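Local coordinates for protein endoglucanase (Ruminococcus champanellensis, PDB 6WQP) that probably hydrolyses the beta-1,4-glucosidic bonds of cellulose as a glycoside hydrolase family 5 endoglucanase with a TIM-barrel fold, at residues 34-39 against 80-85; 76-81 against 114-119. All coordinates share one frame; numbering follows the deposited sequence.

Contact 1 (34-39 against 80-85); sequences DATTTS and WIDHTG. With NA (sodium ion), chain F.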
loop_
_atom_site.group_PDB
_atom_site.type_symbol
_atom_site.label_atom_id
_atom_site.label_comp_id
_atom_site.label_asym_id
_atom_site.label_seq_id
_atom_site.Cartn_x
_atom_site.Cartn_y
_atom_site.Cartn_z
ATOM N N ASP A 34 -7.973 -4.352 5.830
ATOM C CA ASP A 34 -7.694 -5.237 4.705
ATOM C C ASP A 34 -8.096 -6.690 4.972
ATOM O O ASP A 34 -8.073 -7.509 4.042
ATOM C CB ASP A 34 -6.195 -5.174 4.339
ATOM C CG ASP A 34 -5.267 -5.231 5.563
ATOM O OD1 ASP A 34 -5.486 -4.462 6.520
ATOM O OD2 ASP A 34 -4.300 -6.030 5.544
ATOM N N ALA A 35 -8.469 -7.037 6.207
ATOM C CA ALA A 35 -8.838 -8.415 6.500
ATOM C C ALA A 35 -10.120 -8.800 5.759
ATOM O O ALA A 35 -11.099 -8.044 5.746
ATOM C CB ALA A 35 -9.006 -8.597 8.002
ATOM N N THR A 36 -10.109 -9.970 5.127
ATOM C CA THR A 36 -11.279 -10.494 4.432
ATOM C C THR A 36 -11.789 -11.721 5.171
ATOM O O THR A 36 -11.048 -12.395 5.893
ATOM C CB THR A 36 -10.969 -10.862 2.974
ATOM O OG1 THR A 36 -9.880 -11.783 2.922
ATOM C CG2 THR A 36 -10.650 -9.618 2.141
ATOM N N THR A 37 -13.085 -11.996 4.983
ATOM C CA THR A 37 -13.773 -13.133 5.584
ATOM C C THR A 37 -14.575 -13.887 4.532
ATOM O O THR A 37 -15.541 -14.592 4.868
ATOM C CB THR A 37 -14.706 -12.673 6.713
ATOM O OG1 THR A 37 -15.697 -11.796 6.186
ATOM C CG2 THR A 37 -13.923 -11.952 7.809
ATOM N N THR A 38 -14.186 -13.764 3.260
ATOM C CA THR A 38 -15.076 -14.126 2.161
ATOM C C THR A 38 -15.520 -15.580 2.234
ATOM O O THR A 38 -16.685 -15.895 1.965
ATOM C CB THR A 38 -14.366 -13.847 0.834
ATOM O OG1 THR A 38 -13.713 -12.566 0.902
ATOM C CG2 THR A 38 -15.356 -13.854 -0.311
ATOM N N SER A 39 -14.614 -16.480 2.602
ATOM C CA SER A 39 -14.907 -17.904 2.540
ATOM C C SER A 39 -15.749 -18.403 3.705
ATOM O O SER A 39 -16.220 -19.545 3.658
ATOM C CB SER A 39 -13.605 -18.702 2.491
ATOM O OG SER A 39 -12.844 -18.490 3.668
ATOM N N TRP A 80 -12.560 -4.011 0.276
ATOM C CA TRP A 80 -13.953 -3.605 0.144
ATOM C C TRP A 80 -14.874 -4.750 -0.272
ATOM O O TRP A 80 -16.091 -4.614 -0.143
ATOM C CB TRP A 80 -14.074 -2.464 -0.881
ATOM C CG TRP A 80 -13.207 -1.274 -0.550
ATOM C CD1 TRP A 80 -11.881 -1.119 -0.834
ATOM C CD2 TRP A 80 -13.615 -0.077 0.123
ATOM N NE1 TRP A 80 -11.435 0.089 -0.364
ATOM C CE2 TRP A 80 -12.481 0.752 0.221
ATOM C CE3 TRP A 80 -14.823 0.371 0.661
ATOM C CZ2 TRP A 80 -12.515 1.998 0.832
ATOM C CZ3 TRP A 80 -14.862 1.616 1.258
ATOM C CH2 TRP A 80 -13.712 2.416 1.348
ATOM N N ILE A 81 -14.322 -5.881 -0.726
ATOM C CA ILE A 81 -15.129 -6.901 -1.393
ATOM C C ILE A 81 -16.256 -7.404 -0.492
ATOM O O ILE A 81 -17.393 -7.578 -0.941
ATOM C CB ILE A 81 -14.237 -8.057 -1.871
ATOM C CG1 ILE A 81 -15.097 -9.155 -2.498
ATOM C CG2 ILE A 81 -13.414 -8.620 -0.714
ATOM C CD1 ILE A 81 -14.299 -10.172 -3.272
ATOM N N ASP A 82 -15.956 -7.673 0.785
ATOM C CA ASP A 82 -16.979 -8.215 1.682
ATOM C C ASP A 82 -18.021 -7.181 2.080
ATOM O O ASP A 82 -19.008 -7.544 2.740
ATOM C CB ASP A 82 -16.322 -8.799 2.938
ATOM C CG ASP A 82 -15.419 -9.980 2.633
ATOM O OD1 ASP A 82 -15.785 -10.821 1.793
ATOM O OD2 ASP A 82 -14.335 -10.061 3.248
ATOM N N HIS A 83 -17.840 -5.927 1.668
ATOM C CA HIS A 83 -18.721 -4.804 1.988
ATOM C C HIS A 83 -19.333 -4.181 0.739
ATOM O O HIS A 83 -19.927 -3.091 0.816
ATOM C CB HIS A 83 -17.926 -3.758 2.778
ATOM C CG HIS A 83 -17.060 -4.355 3.842
ATOM N ND1 HIS A 83 -17.553 -4.741 5.070
ATOM C CD2 HIS A 83 -15.739 -4.644 3.862
ATOM C CE1 HIS A 83 -16.573 -5.230 5.805
ATOM N NE2 HIS A 83 -15.462 -5.186 5.094
ATOM N N THR A 84 -19.207 -4.848 -0.405
ATOM C CA THR A 84 -19.681 -4.354 -1.690
ATOM C C THR A 84 -20.879 -5.189 -2.120
ATOM O O THR A 84 -20.809 -6.420 -2.119
ATOM C CB THR A 84 -18.587 -4.445 -2.750
ATOM O OG1 THR A 84 -17.451 -3.675 -2.351
ATOM C CG2 THR A 84 -19.091 -3.947 -4.102
ATOM N N GLY A 85 -21.952 -4.521 -2.527
ATOM C CA GLY A 85 -23.172 -5.203 -2.906
ATOM C C GLY A 85 -23.122 -5.830 -4.291
ATOM O O GLY A 85 -22.130 -5.761 -5.022
HETATM NA NA NA F . -19.473 -8.586 -1.824
HETATM O O HOH W 1 -12.690 -5.852 4.952
HETATM O O HOH W 2 -14.347 -8.740 5.692
HETATM O O HOH W 3 -20.445 -8.785 0.563
HETATM O O HOH W 4 -21.712 -9.162 -3.021
HETATM O O HOH W 5 -19.147 -10.796 -1.480
HETATM O O HOH W 6 -18.733 -8.325 -3.941
#
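Above the plane of the Asp82 carboxylate, 36° out of it, stands the backbone N-H of Thr37, which makes a nearly straight hydrogen bond to OD2 (N to OD2 2.9 Å, N-H...O angle 170°). The His83 ring stacks with Trp96 of helix 94-108 and has Asp82 CB toward the rim of one face; in its plane, water 1 lies between His83 NE2 and Ala35 O, placed to donate to the latter. Thr38 OG1 donates to Asp82 OD1 on its syn lone pair, 2.9 Å away. Water 2 lies 2.8 Å from Asp82 OD2, placed to donate to it, so both carboxylate oxygens are engaged and the group is restrained in rotation. Thr37 OG1 turns to Leu41 O instead. This is a junction of two loops at the C-terminal end of a TIM barrel, following strands 26-29 and 73-76. With CG1 of Ile81 anti to the backbone N (chi1 177°), its CG2 approaches Thr36 CG2 at 4.1 Å. Trp80 O closes the short 3-10 turn by accepting His83 N, and takes Thr84 OG1 from the opposite face of its plane. Ile81 O and Thr84 O, 2.5 and 2.6 Å from the sodium ion, bind it with four waters.

Contact 2 (76-81 against 114-119); sequences VPVSWI and CILNIH. With NA (sodium ion), chain F.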
loop_
_atom_site.group_PDB
_atom_site.type_symbol
_atom_site.label_atom_id
_atom_site.label_comp_id
_atom_site.label_asym_id
_atom_site.label_seq_id
_atom_site.Cartn_x
_atom_site.Cartn_y
_atom_site.Cartn_z
ATOM N N VAL A 76 -3.450 3.024 4.817
ATOM C CA VAL A 76 -4.627 2.341 5.343
ATOM C C VAL A 76 -5.111 1.371 4.272
ATOM O O VAL A 76 -5.931 1.747 3.423
ATOM C CB VAL A 76 -5.719 3.350 5.723
ATOM C CG1 VAL A 76 -6.979 2.630 6.206
ATOM C CG2 VAL A 76 -5.218 4.336 6.759
ATOM N N PRO A 77 -4.598 0.139 4.241
ATOM C CA PRO A 77 -5.092 -0.838 3.259
ATOM C C PRO A 77 -6.519 -1.231 3.604
ATOM O O PRO A 77 -6.833 -1.513 4.763
ATOM C CB PRO A 77 -4.126 -2.021 3.403
ATOM C CG PRO A 77 -3.609 -1.906 4.816
ATOM C CD PRO A 77 -3.558 -0.424 5.120
ATOM N N VAL A 78 -7.390 -1.224 2.598
ATOM C CA VAL A 78 -8.808 -1.491 2.816
ATOM C C VAL A 78 -9.279 -2.507 1.797
ATOM O O VAL A 78 -9.190 -2.264 0.586
ATOM C CB VAL A 78 -9.656 -0.213 2.728
ATOM C CG1 VAL A 78 -11.145 -0.568 2.836
ATOM C CG2 VAL A 78 -9.281 0.768 3.795
ATOM N N SER A 79 -9.818 -3.621 2.279
ATOM C CA SER A 79 -10.502 -4.580 1.427
ATOM C C SER A 79 -11.994 -4.275 1.451
ATOM O O SER A 79 -12.609 -4.252 2.520
ATOM C CB SER A 79 -10.213 -6.012 1.863
ATOM O OG SER A 79 -8.836 -6.310 1.669
ATOM N N TRP A 80 -12.560 -4.011 0.276
ATOM C CA TRP A 80 -13.953 -3.605 0.144
ATOM C C TRP A 80 -14.874 -4.750 -0.272
ATOM O O TRP A 80 -16.091 -4.614 -0.143
ATOM C CB TRP A 80 -14.074 -2.464 -0.881
ATOM C CG TRP A 80 -13.207 -1.274 -0.550
ATOM C CD1 TRP A 80 -11.881 -1.119 -0.834
ATOM C CD2 TRP A 80 -13.615 -0.077 0.123
ATOM N NE1 TRP A 80 -11.435 0.089 -0.364
ATOM C CE2 TRP A 80 -12.481 0.752 0.221
ATOM C CE3 TRP A 80 -14.823 0.371 0.661
ATOM C CZ2 TRP A 80 -12.515 1.998 0.832
ATOM C CZ3 TRP A 80 -14.862 1.616 1.258
ATOM C CH2 TRP A 80 -13.712 2.416 1.348
ATOM N N ILE A 81 -14.322 -5.881 -0.726
ATOM C CA ILE A 81 -15.129 -6.901 -1.393
ATOM C C ILE A 81 -16.256 -7.404 -0.492
ATOM O O ILE A 81 -17.393 -7.578 -0.941
ATOM C CB ILE A 81 -14.237 -8.057 -1.871
ATOM C CG1 ILE A 81 -15.097 -9.155 -2.498
ATOM C CG2 ILE A 81 -13.414 -8.620 -0.714
ATOM C CD1 ILE A 81 -14.299 -10.172 -3.272
ATOM N N CYS A 114 -1.948 10.315 4.531
ATOM C CA CYS A 114 -2.719 9.074 4.562
ATOM C C CYS A 114 -2.900 8.566 3.141
ATOM O O CYS A 114 -3.218 9.342 2.235
ATOM C CB CYS A 114 -4.071 9.289 5.233
ATOM S SG CYS A 114 -5.099 7.838 5.383
ATOM N N ILE A 115 -2.681 7.261 2.952
ATOM C CA ILE A 115 -2.908 6.589 1.679
ATOM C C ILE A 115 -4.045 5.585 1.868
ATOM O O ILE A 115 -3.949 4.675 2.700
ATOM C CB ILE A 115 -1.649 5.879 1.167
ATOM C CG1 ILE A 115 -0.503 6.873 0.967
ATOM C CG2 ILE A 115 -1.977 5.116 -0.130
ATOM C CD1 ILE A 115 0.868 6.220 1.006
ATOM N N LEU A 116 -5.099 5.736 1.070
ATOM C CA LEU A 116 -6.287 4.889 1.120
ATOM C C LEU A 116 -6.391 4.139 -0.197
ATOM O O LEU A 116 -6.322 4.754 -1.256
ATOM C CB LEU A 116 -7.536 5.721 1.339
ATOM C CG LEU A 116 -8.884 4.990 1.327
ATOM C CD1 LEU A 116 -8.940 4.057 2.516
ATOM C CD2 LEU A 116 -10.018 5.997 1.319
ATOM N N ASN A 117 -6.559 2.816 -0.129
ATOM C CA ASN A 117 -6.614 2.049 -1.367
ATOM C C ASN A 117 -7.814 1.116 -1.455
ATOM O O ASN A 117 -8.708 1.176 -0.616
ATOM C CB ASN A 117 -5.334 1.217 -1.548
ATOM C CG ASN A 117 -5.281 -0.036 -0.659
ATOM O OD1 ASN A 117 -6.271 -0.449 -0.035
ATOM N ND2 ASN A 117 -4.112 -0.658 -0.616
ATOM N N ILE A 118 -7.846 0.263 -2.482
ATOM C CA ILE A 118 -8.564 -1.010 -2.435
ATOM C C ILE A 118 -7.497 -2.092 -2.369
ATOM O O ILE A 118 -6.425 -1.939 -2.970
ATOM C CB ILE A 118 -9.519 -1.228 -3.628
ATOM C CG1 ILE A 118 -8.774 -1.635 -4.901
ATOM C CG2 ILE A 118 -10.360 0.020 -3.865
ATOM C CD1 ILE A 118 -9.665 -1.618 -6.131
ATOM N N HIS A 119 -7.764 -3.172 -1.624
ATOM C CA HIS A 119 -6.701 -4.102 -1.259
ATOM C C HIS A 119 -7.032 -5.486 -1.784
ATOM O O HIS A 119 -6.757 -5.782 -2.957
ATOM C CB HIS A 119 -6.446 -4.044 0.255
ATOM C CG HIS A 119 -5.056 -4.444 0.655
ATOM N ND1 HIS A 119 -3.959 -3.628 0.474
ATOM C CD2 HIS A 119 -4.587 -5.576 1.229
ATOM C CE1 HIS A 119 -2.877 -4.237 0.924
ATOM N NE2 HIS A 119 -3.229 -5.424 1.381
HETATM NA NA NA F . -19.473 -8.586 -1.824
HETATM O O HOH W 4 -21.712 -9.162 -3.021
HETATM O O HOH W 5 -19.147 -10.796 -1.480
HETATM O O HOH W 6 -18.733 -8.325 -3.941
HETATM O O HOH W 3 -20.445 -8.785 0.563
#
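Neighbouring parallel strands of the TIM barrel, 73-76 and 113-117, meet here and run on into the loops at their C-terminal ends. Val76 pairs with Leu116, and Val76 N donates to Ile115 O at 2.7 Å. Beyond this bridge a side chain supplies the acceptor for Val78 N: Asn117 OD1, 3.0 Å away, the donor tilted 27° from the carbonyl plane. The chi1 of 76° sets Asn117 CG between its own N and carbonyl carbon, turning the amide toward the 76-81 segment, while ND2 donates to His119 ND1 in the imidazole plane. That bond helps to set the rotation of the ring, and Pro77 CB sits over one face, 3.6 Å from the centroid, in a CH-pi contact. Trp80 NE1 donates to Asn117 O over 2.9 Å, in the carbonyl plane and on a lone pair, with an N-H...O angle of 177°. Ile118 CG2 comes to 3.6 Å from Trp80 CD1, the side chains crossing at about a right angle. Leu116 CD1 packs against Val78 CG2 at 3.5 Å. Asn117 N is buried without a polar partner. Adjacent parallel strands leading into loops at the C-terminal rim, where family 5 glycosidases carry their active site, are the hallmark of the (beta/alpha)8 barrel.

Overall arrangement
From the N terminus, the chain passes through strand 26-29 into the loop holding 34-39, continues through helices 46-50 and 60-68 to strand 73-76, and reaches 76-85. Contact 1 closes this excursion by joining the loops after the first and second barrel strands. The chain then follows helix 94-108 to strand 113-117, where contact 2 closes the beta-alpha-beta unit. The two closures interlock rather than nest: contact 2 opens at 76, before contact 1 ends at 85, and they share Trp80 and Ile81. Their centres are 11 Å apart, and Asp34 O meets Ser79 OG at 2.8 Å, a probable hydrogen bond. Segment 76-85 thus links the loops after three successive strands, from buried barrel to sodium-binding turn.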